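PppA (Pseudomonas aeruginosa, PDB 6JKV) is a manganese-binding PP2C-family protein that regulates type VI secretion and probably removes phosphate from phosphoserine and phosphothreonine residues of its targets. Local coordinates at residues M39-K42 / V43-A47; C212-G215 / L216-A220; E224-D227 / V228-S232. One frame throughout, in Å; residues are numbered along the deposited sequence.

How the contacts relate
All three contacts are local, and they follow one another along the chain without nesting or crossing. Contact 1 closes the turn between strand 29-36 and strand 46-51, and so links the edge strands of the two antiparallel sheets of the PP2C fold. Contact 2 comes much later, where strand 208-212 runs into the short helix 214-217 beside the manganese ions; it meets contact 1 directly, Ser213 OG lying 2.6 Å from Asp46 OD2 in a probable hydrogen bond. Contact 3 follows at the end of helix 222-229. Leu225 CD2 packs 3.8 Å from Leu216 CG of contact 2, whereas contacts 1 and 3 remain about 13 Å apart at their nearest atoms.

Contact 1 (M39-K42 / V43-A47); sequences MVRK and VNEDA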
ATOM      1  N   MET A  39      12.856   4.474 -13.399  1.00 28.47           N
ATOM      2  CA  MET A  39      13.829   4.707 -14.496  1.00 30.23           C
ATOM      3  C   MET A  39      13.136   4.652 -15.856  1.00 31.19           C
ATOM      4  O   MET A  39      13.809   4.929 -16.847  1.00 33.54           O
ATOM      5  CB  MET A  39      14.969   3.686 -14.457  1.00 31.28           C
ATOM      6  CG  MET A  39      15.649   3.595 -13.104  1.00 31.73           C
ATOM      7  SD  MET A  39      16.983   4.777 -12.866  1.00 35.22           S
ATOM      8  CE  MET A  39      16.105   6.236 -12.313  1.00 33.65           C
ATOM      9  N   VAL A  40      11.839   4.350 -15.911  1.00 30.70           N
ATOM     10  CA  VAL A  40      11.081   4.285 -17.196  1.00 31.09           C
ATOM     11  C   VAL A  40      10.004   5.372 -17.191  1.00 31.32           C
ATOM     12  O   VAL A  40      10.039   6.250 -18.073  1.00 33.00           O
ATOM     13  CB  VAL A  40      10.483   2.886 -17.414  1.00 30.57           C
ATOM     14  CG1 VAL A  40       9.452   2.870 -18.541  1.00 31.33           C
ATOM     15  CG2 VAL A  40      11.573   1.859 -17.662  1.00 31.43           C
ATOM     16  N   ARG A  41       9.074   5.316 -16.239  1.00 29.29           N
ATOM     17  CA  ARG A  41       8.008   6.340 -16.123  1.00 29.52           C
ATOM     18  C   ARG A  41       8.652   7.696 -15.812  1.00 31.03           C
ATOM     19  O   ARG A  41       9.772   7.728 -15.237  1.00 31.26           O
ATOM     20  CB  ARG A  41       6.994   5.944 -15.054  1.00 27.81           C
ATOM     21  CG  ARG A  41       6.041   4.842 -15.490  1.00 28.40           C
ATOM     22  CD  ARG A  41       5.139   4.435 -14.339  1.00 27.65           C
ATOM     23  NE  ARG A  41       4.128   3.451 -14.724  1.00 29.00           N
ATOM     24  CZ  ARG A  41       2.981   3.737 -15.346  1.00 29.53           C
ATOM     25  NH1 ARG A  41       2.148   2.759 -15.663  1.00 30.47           N
ATOM     26  NH2 ARG A  41       2.683   4.988 -15.670  1.00 30.09           N
ATOM     27  N   LYS A  42       7.999   8.780 -16.237  1.00 32.02           N
ATOM     28  CA  LYS A  42       8.422  10.166 -15.916  1.00 32.55           C
ATOM     29  C   LYS A  42       7.366  10.875 -15.065  1.00 32.38           C
ATOM     30  O   LYS A  42       7.598  12.042 -14.685  1.00 35.16           O
ATOM     31  CB  LYS A  42       8.678  10.956 -17.198  1.00 34.00           C
ATOM     32  CG  LYS A  42       9.707  10.334 -18.129  1.00 34.73           C
ATOM     33  CD  LYS A  42      10.989   9.953 -17.412  1.00 34.51           C
ATOM     34  CE  LYS A  42      12.192   9.871 -18.330  1.00 36.64           C
ATOM     35  NZ  LYS A  42      11.879   9.201 -19.618  1.00 38.17           N
ATOM     36  N   VAL A  43       6.251  10.206 -14.770  1.00 30.85           N
ATOM     37  CA  VAL A  43       5.214  10.718 -13.836  1.00 29.68           C
ATOM     38  C   VAL A  43       5.026   9.667 -12.747  1.00 28.28           C
ATOM     39  O   VAL A  43       4.844   8.474 -13.082  1.00 29.85           O
ATOM     40  CB  VAL A  43       3.900  11.038 -14.569  1.00 30.23           C
ATOM     41  CG1 VAL A  43       2.772  11.325 -13.592  1.00 29.37           C
ATOM     42  CG2 VAL A  43       4.082  12.196 -15.538  1.00 32.20           C
ATOM     43  N   ASN A  44       5.095  10.100 -11.488  1.00 27.06           N
ATOM     44  CA  ASN A  44       4.867   9.224 -10.318  1.00 24.76           C
ATOM     45  C   ASN A  44       3.371   9.218  -9.996  1.00 23.59           C
ATOM     46  O   ASN A  44       2.863  10.243  -9.518  1.00 24.79           O
ATOM     47  CB  ASN A  44       5.722   9.666  -9.134  1.00 23.76           C
ATOM     48  CG  ASN A  44       5.889   8.562  -8.113  1.00 22.59           C
ATOM     49  OD1 ASN A  44       5.132   7.592  -8.119  1.00 20.98           O
ATOM     50  ND2 ASN A  44       6.895   8.688  -7.257  1.00 21.97           N
ATOM     51  N   GLU A  45       2.693   8.107 -10.276  1.00 22.82           N
ATOM     52  CA  GLU A  45       1.256   7.931  -9.940  1.00 23.49           C
ATOM     53  C   GLU A  45       1.125   7.204  -8.603  1.00 22.00           C
ATOM     54  O   GLU A  45      -0.017   7.084  -8.116  1.00 19.61           O
ATOM     55  CB  GLU A  45       0.526   7.172 -11.045  1.00 24.33           C
ATOM     56  CG  GLU A  45       0.374   7.985 -12.304  1.00 26.67           C
ATOM     57  CD  GLU A  45       0.019   7.145 -13.518  1.00 28.94           C
ATOM     58  OE1 GLU A  45      -1.167   6.760 -13.645  1.00 28.80           O
ATOM     59  OE2 GLU A  45       0.929   6.886 -14.341  1.00 31.94           O
ATOM     60  N   ASP A  46       2.245   6.744  -8.032  1.00 22.44           N
ATOM     61  CA  ASP A  46       2.273   6.210  -6.649  1.00 20.99           C
ATOM     62  C   ASP A  46       2.033   7.364  -5.676  1.00 20.54           C
ATOM     63  O   ASP A  46       2.495   8.479  -5.942  1.00 23.25           O
ATOM     64  CB  ASP A  46       3.598   5.513  -6.316  1.00 20.79           C
ATOM     65  CG  ASP A  46       3.726   4.082  -6.819  1.00 20.51           C
ATOM     66  OD1 ASP A  46       2.856   3.628  -7.613  1.00 20.84           O
ATOM     67  OD2 ASP A  46       4.705   3.427  -6.413  1.00 19.17           O
ATOM     68  N   ALA A  47       1.313   7.099  -4.595  1.00 19.71           N
ATOM     69  CA  ALA A  47       1.140   8.042  -3.467  1.00 19.29           C
ATOM     70  C   ALA A  47       1.249   7.269  -2.159  1.00 17.57           C
ATOM     71  O   ALA A  47       1.081   6.033  -2.163  1.00 16.93           O
ATOM     72  CB  ALA A  47      -0.188   8.755  -3.562  1.00 19.34           C
TER
HETATM   73  O   HOH W   1       3.276   7.257 -14.752  1.00 32.25           O
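Arg41 reaches over the turn to Glu45, its NH2 forming a salt bridge 2.9 Å from Glu45 OE2. In this PP2C fold the turn leads into strand 46-51 at the rim of the manganese site, and the side chain of Glu45 ends about 4 Å from a bound manganese ion. The two side chains cross at about a right angle, and the guanidinium and carboxylate planes stand 75° apart, so a single nitrogen meets a single oxygen instead of the groups pairing flat. Arg41 spans the gap because its chain is extended from CG to NE (chi2 176°, chi3 175°). Its NE also makes a long, weak ion pair with Asp252, a manganese ligand, so the guanidinium has a second, weaker acidic neighbour that belongs to the metal site. A water modelled inside the turn would link Arg41 NH2, Glu45 OE2 and Val43 O; it lies 2.6 Å from Val43 O, but its distances are unusually short and its placement is somewhat doubtful. Asn253 fastens the backbone of the turn by bonding to Val43 O and Glu45 N. The other carboxylate oxygen, Glu45 OE1, accepts from the backbone N of Gly65, so both oxygens of this buried acid have partners.

Contact 2 (C212-G215 / L216-A220); sequences CSDG and LNKTA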
ATOM      1  N   CYS A 212       4.138  -1.494   0.158  1.00 15.88           N
ATOM      2  CA  CYS A 212       4.868  -1.164  -1.085  1.00 16.81           C
ATOM      3  C   CYS A 212       3.960  -1.304  -2.299  1.00 16.72           C
ATOM      4  O   CYS A 212       2.950  -2.035  -2.243  1.00 15.84           O
ATOM      5  CB  CYS A 212       6.128  -2.014  -1.239  1.00 17.78           C
ATOM      6  SG  CYS A 212       5.849  -3.776  -1.560  1.00 17.12           S
ATOM      7  N   SER A 213       4.311  -0.575  -3.350  1.00 15.87           N
ATOM      8  CA  SER A 213       3.723  -0.747  -4.689  1.00 16.77           C
ATOM      9  C   SER A 213       4.475  -1.876  -5.382  1.00 17.36           C
ATOM     10  O   SER A 213       5.574  -2.242  -4.911  1.00 16.94           O
ATOM     11  CB  SER A 213       3.757   0.530  -5.472  1.00 17.39           C
ATOM     12  OG  SER A 213       5.091   0.943  -5.741  1.00 18.40           O
ATOM     13  N   ASP A 214       3.900  -2.404  -6.460  1.00 19.35           N
ATOM     14  CA  ASP A 214       4.471  -3.564  -7.189  1.00 19.60           C
ATOM     15  C   ASP A 214       5.852  -3.198  -7.748  1.00 19.94           C
ATOM     16  O   ASP A 214       6.639  -4.110  -8.001  1.00 19.84           O
ATOM     17  CB  ASP A 214       3.519  -4.064  -8.275  1.00 20.12           C
ATOM     18  CG  ASP A 214       3.160  -3.013  -9.311  1.00 20.55           C
ATOM     19  OD1 ASP A 214       3.399  -1.813  -9.046  1.00 20.25           O
ATOM     20  OD2 ASP A 214       2.646  -3.403 -10.373  1.00 18.89           O
ATOM     21  N   GLY A 215       6.144  -1.905  -7.907  1.00 20.21           N
ATOM     22  CA  GLY A 215       7.444  -1.431  -8.411  1.00 20.53           C
ATOM     23  C   GLY A 215       8.613  -1.932  -7.585  1.00 19.67           C
ATOM     24  O   GLY A 215       9.712  -2.092  -8.167  1.00 18.84           O
ATOM     25  N   LEU A 216       8.402  -2.195  -6.291  1.00 18.59           N
ATOM     26  CA  LEU A 216       9.472  -2.721  -5.405  1.00 19.36           C
ATOM     27  C   LEU A 216       9.601  -4.236  -5.581  1.00 20.43           C
ATOM     28  O   LEU A 216      10.728  -4.698  -5.902  1.00 20.29           O
ATOM     29  CB  LEU A 216       9.188  -2.353  -3.948  1.00 18.33           C
ATOM     30  CG  LEU A 216      10.149  -2.957  -2.927  1.00 18.77           C
ATOM     31  CD1 LEU A 216      11.592  -2.540  -3.207  1.00 19.13           C
ATOM     32  CD2 LEU A 216       9.744  -2.559  -1.524  1.00 18.47           C
ATOM     33  N   ASN A 217       8.520  -4.992  -5.358  1.00 20.19           N
ATOM     34  CA  ASN A 217       8.612  -6.479  -5.403  1.00 21.40           C
ATOM     35  C   ASN A 217       8.887  -6.925  -6.840  1.00 22.46           C
ATOM     36  O   ASN A 217       9.352  -8.061  -7.033  1.00 22.96           O
ATOM     37  CB  ASN A 217       7.404  -7.193  -4.796  1.00 21.51           C
ATOM     38  CG  ASN A 217       6.072  -6.614  -5.208  1.00 21.62           C
ATOM     39  OD1 ASN A 217       5.648  -5.583  -4.689  1.00 21.52           O
ATOM     40  ND2 ASN A 217       5.378  -7.310  -6.093  1.00 22.40           N
ATOM     41  N   LYS A 218       8.665  -6.053  -7.819  1.00 21.83           N
ATOM     42  CA  LYS A 218       8.990  -6.368  -9.230  1.00 23.24           C
ATOM     43  C   LYS A 218      10.507  -6.361  -9.435  1.00 23.41           C
ATOM     44  O   LYS A 218      10.969  -7.022 -10.379  1.00 24.55           O
ATOM     45  CB  LYS A 218       8.318  -5.361 -10.161  1.00 24.19           C
ATOM     46  CG  LYS A 218       7.712  -5.976 -11.409  1.00 25.39           C
ATOM     47  CD  LYS A 218       7.498  -4.957 -12.501  1.00 26.50           C
ATOM     48  CE  LYS A 218       6.517  -3.871 -12.108  1.00 25.91           C
ATOM     49  NZ  LYS A 218       5.174  -4.432 -11.851  1.00 26.04           N
ATOM     50  N   THR A 219      11.258  -5.667  -8.580  1.00 22.44           N
ATOM     51  CA  THR A 219      12.725  -5.488  -8.731  1.00 23.49           C
ATOM     52  C   THR A 219      13.520  -6.159  -7.601  1.00 24.23           C
ATOM     53  O   THR A 219      14.764  -6.174  -7.684  1.00 25.10           O
ATOM     54  CB  THR A 219      13.083  -4.004  -8.794  1.00 23.77           C
ATOM     55  OG1 THR A 219      12.449  -3.311  -7.717  1.00 23.29           O
ATOM     56  CG2 THR A 219      12.668  -3.369 -10.102  1.00 24.50           C
ATOM     57  N   ALA A 220      12.857  -6.688  -6.574  1.00 24.16           N
ATOM     58  CA  ALA A 220      13.516  -7.437  -5.480  1.00 23.64           C
ATOM     59  C   ALA A 220      12.579  -8.539  -4.989  1.00 23.03           C
ATOM     60  O   ALA A 220      11.392  -8.260  -4.735  1.00 21.38           O
ATOM     61  CB  ALA A 220      13.893  -6.507  -4.358  1.00 22.45           C
TER
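Cys212 packs its CB against Leu216 CD2 at 3.7 Å on the buried side of the turn that leads from strand 208-212 into the short, weakly bonded helix 214-217. Here the packing is close: Leu216 also reaches Leu241 of helix 234-247 and Ile254 of strand 254-261. The backbone winds tightly beside it. Leu216 N donates to Ser213 O at 3.1 Å, and although the N-H points well at the oxygen (164°), it approaches from above the carbonyl plane. That bond spans three residues; the next spans four, Lys218 N bonding to Asp214 O at 2.8 Å. Thr219 OG1 lies within hydrogen-bonding distance of two carbonyl oxygens, 3.0 Å from Gly215 O and 2.9 Å from Leu216 O, and its one proton cannot be assigned between them.

The other side is looser. Lys218 is exposed, and its chain bends at chi3 and chi4 to run beside Asp214, both side chains pointing the same way; NZ forms a salt bridge with Asp214 OD2 at 3.1 Å, a weak hydrogen bond. Asp214 OD1 binds manganese, sharing the ion with Asp61 and Asp252. The carboxylate is thus divided between metal and ammonium, and with Asp140 also close to OD2, the lysine probably offsets some of the negative charge gathered there.

Contact 3 (E224-D227 / V228-S232); sequences ELRD and VLSHS
The Arg226 guanidinium has Ser230 OG over one face, 3.3 Å from NH1 but poorly angled for a hydrogen bond, and Asp227 OD1 at its edge, in plane. Arg226 NE and NH2 both donate to that single oxygen, NH2 at 2.9 Å, and the side-on grip holds the guanidinium in a salt bridge with its neighbour in sequence. Bends at chi2 and chi3 fold the arginine back for this, while NH1 bonds to the carbonyl oxygen of Gly149. The His231 ring has Asp227 O at its edge, near its plane, 3.3 Å from CE1, and its ND1 donates to Val228 O at 2.9 Å, from above the carbonyl plane. These groups lie at the C-terminal end of helix 222-229. Its last regular turn is held by Val228 N bonding to Glu224 O and Leu229 N to Leu225 O; then Ser230 leaves helical geometry as the centre of an inverse gamma turn, His231 N bonding to Leu229 O. Ser230 N makes only weak bonds, to Arg226 O and Asp227 O, but Ser230 OG also donates to Arg226 O, at 3.1 Å. On the buried side, Leu225 and Leu229 pack between helix 234-247 and strands 142-147 and 150-153, and Leu229 CG sits 3.2 Å from Leu225 O.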
ATOM      1  N   GLU A 224      15.299 -10.899  -0.510  1.00 21.92           N
ATOM      2  CA  GLU A 224      16.042  -9.614  -0.509  1.00 22.81           C
ATOM      3  C   GLU A 224      15.256  -8.577   0.292  1.00 21.58           C
ATOM      4  O   GLU A 224      15.882  -7.807   1.018  1.00 22.30           O
ATOM      5  CB  GLU A 224      16.321  -9.155  -1.937  1.00 23.93           C
ATOM      6  CG  GLU A 224      17.266 -10.089  -2.674  1.00 24.46           C
ATOM      7  CD  GLU A 224      17.281  -9.892  -4.173  1.00 25.55           C
ATOM      8  OE1 GLU A 224      16.256  -9.460  -4.713  1.00 25.38           O
ATOM      9  OE2 GLU A 224      18.333 -10.146  -4.793  1.00 26.41           O
ATOM     10  N   LEU A 225      13.925  -8.569   0.194  1.00 20.95           N
ATOM     11  CA  LEU A 225      13.096  -7.663   1.029  1.00 20.11           C
ATOM     12  C   LEU A 225      13.366  -7.970   2.505  1.00 20.43           C
ATOM     13  O   LEU A 225      13.581  -7.021   3.277  1.00 20.91           O
ATOM     14  CB  LEU A 225      11.610  -7.827   0.694  1.00 19.31           C
ATOM     15  CG  LEU A 225      11.176  -7.426  -0.716  1.00 18.96           C
ATOM     16  CD1 LEU A 225       9.673  -7.609  -0.861  1.00 18.36           C
ATOM     17  CD2 LEU A 225      11.573  -5.998  -1.055  1.00 18.16           C
ATOM     18  N   ARG A 226      13.377  -9.249   2.880  1.00 20.92           N
ATOM     19  CA  ARG A 226      13.665  -9.681   4.268  1.00 20.81           C
ATOM     20  C   ARG A 226      15.053  -9.181   4.693  1.00 21.03           C
ATOM     21  O   ARG A 226      15.193  -8.715   5.844  1.00 19.44           O
ATOM     22  CB  ARG A 226      13.588 -11.207   4.369  1.00 21.34           C
ATOM     23  CG  ARG A 226      13.761 -11.743   5.782  1.00 22.10           C
ATOM     24  CD  ARG A 226      14.819 -12.826   5.831  1.00 23.60           C
ATOM     25  NE  ARG A 226      16.160 -12.256   5.815  1.00 24.80           N
ATOM     26  CZ  ARG A 226      16.857 -11.921   6.896  1.00 25.50           C
ATOM     27  NH1 ARG A 226      16.345 -12.116   8.102  1.00 24.79           N
ATOM     28  NH2 ARG A 226      18.068 -11.401   6.777  1.00 26.83           N
ATOM     29  N   ASP A 227      16.051  -9.273   3.812  1.00 21.21           N
ATOM     30  CA  ASP A 227      17.432  -8.823   4.113  1.00 22.55           C
ATOM     31  C   ASP A 227      17.449  -7.326   4.417  1.00 21.74           C
ATOM     32  O   ASP A 227      18.035  -6.925   5.448  1.00 22.93           O
ATOM     33  CB  ASP A 227      18.385  -9.145   2.966  1.00 23.90           C
ATOM     34  CG  ASP A 227      18.686 -10.623   2.872  1.00 24.54           C
ATOM     35  OD1 ASP A 227      18.419 -11.333   3.855  1.00 24.33           O
ATOM     36  OD2 ASP A 227      19.165 -11.045   1.813  1.00 26.26           O
ATOM     37  N   VAL A 228      16.840  -6.527   3.550  1.00 21.28           N
ATOM     38  CA  VAL A 228      16.876  -5.044   3.672  1.00 22.36           C
ATOM     39  C   VAL A 228      16.053  -4.619   4.894  1.00 21.64           C
ATOM     40  O   VAL A 228      16.494  -3.701   5.608  1.00 22.29           O
ATOM     41  CB  VAL A 228      16.387  -4.351   2.388  1.00 22.45           C
ATOM     42  CG1 VAL A 228      16.443  -2.842   2.534  1.00 22.46           C
ATOM     43  CG2 VAL A 228      17.181  -4.790   1.169  1.00 23.33           C
ATOM     44  N   LEU A 229      14.911  -5.266   5.140  1.00 21.11           N
ATOM     45  CA  LEU A 229      14.013  -4.908   6.266  1.00 20.16           C
ATOM     46  C   LEU A 229      14.675  -5.229   7.611  1.00 20.17           C
ATOM     47  O   LEU A 229      14.280  -4.611   8.609  1.00 20.72           O
ATOM     48  CB  LEU A 229      12.688  -5.663   6.136  1.00 19.94           C
ATOM     49  CG  LEU A 229      11.719  -5.131   5.079  1.00 20.02           C
ATOM     50  CD1 LEU A 229      10.465  -5.992   5.022  1.00 20.27           C
ATOM     51  CD2 LEU A 229      11.348  -3.678   5.354  1.00 19.73           C
ATOM     52  N   SER A 230      15.639  -6.149   7.648  1.00 20.98           N
ATOM     53  CA  SER A 230      16.306  -6.587   8.904  1.00 21.89           C
ATOM     54  C   SER A 230      17.332  -5.538   9.345  1.00 22.38           C
ATOM     55  O   SER A 230      18.506  -5.880   9.547  1.00 24.12           O
ATOM     56  CB  SER A 230      16.913  -7.948   8.754  1.00 22.48           C
ATOM     57  OG  SER A 230      15.894  -8.932   8.820  1.00 23.02           O
ATOM     58  N   HIS A 231      16.884  -4.294   9.490  1.00 22.77           N
ATOM     59  CA  HIS A 231      17.683  -3.168  10.026  1.00 22.88           C
ATOM     60  C   HIS A 231      16.795  -2.304  10.924  1.00 21.63           C
ATOM     61  O   HIS A 231      15.549  -2.363  10.803  1.00 20.12           O
ATOM     62  CB  HIS A 231      18.338  -2.381   8.885  1.00 23.46           C
ATOM     63  CG  HIS A 231      19.351  -3.185   8.139  1.00 24.88           C
ATOM     64  ND1 HIS A 231      19.016  -4.024   7.090  1.00 24.80           N
ATOM     65  CD2 HIS A 231      20.686  -3.318   8.311  1.00 26.70           C
ATOM     66  CE1 HIS A 231      20.103  -4.630   6.648  1.00 25.44           C
ATOM     67  NE2 HIS A 231      21.140  -4.219   7.381  1.00 25.96           N
ATOM     68  N   SER A 232      17.436  -1.548  11.813  1.00 22.78           N
ATOM     69  CA  SER A 232      16.782  -0.872  12.958  1.00 22.70           C
ATOM     70  C   SER A 232      16.046   0.384  12.495  1.00 22.08           C
ATOM     71  O   SER A 232      15.083   0.780  13.176  1.00 21.61           O
ATOM     72  CB  SER A 232      17.783  -0.530  14.020  1.00 23.39           C
ATOM     73  OG  SER A 232      18.620   0.531  13.586  1.00 23.24           O
TER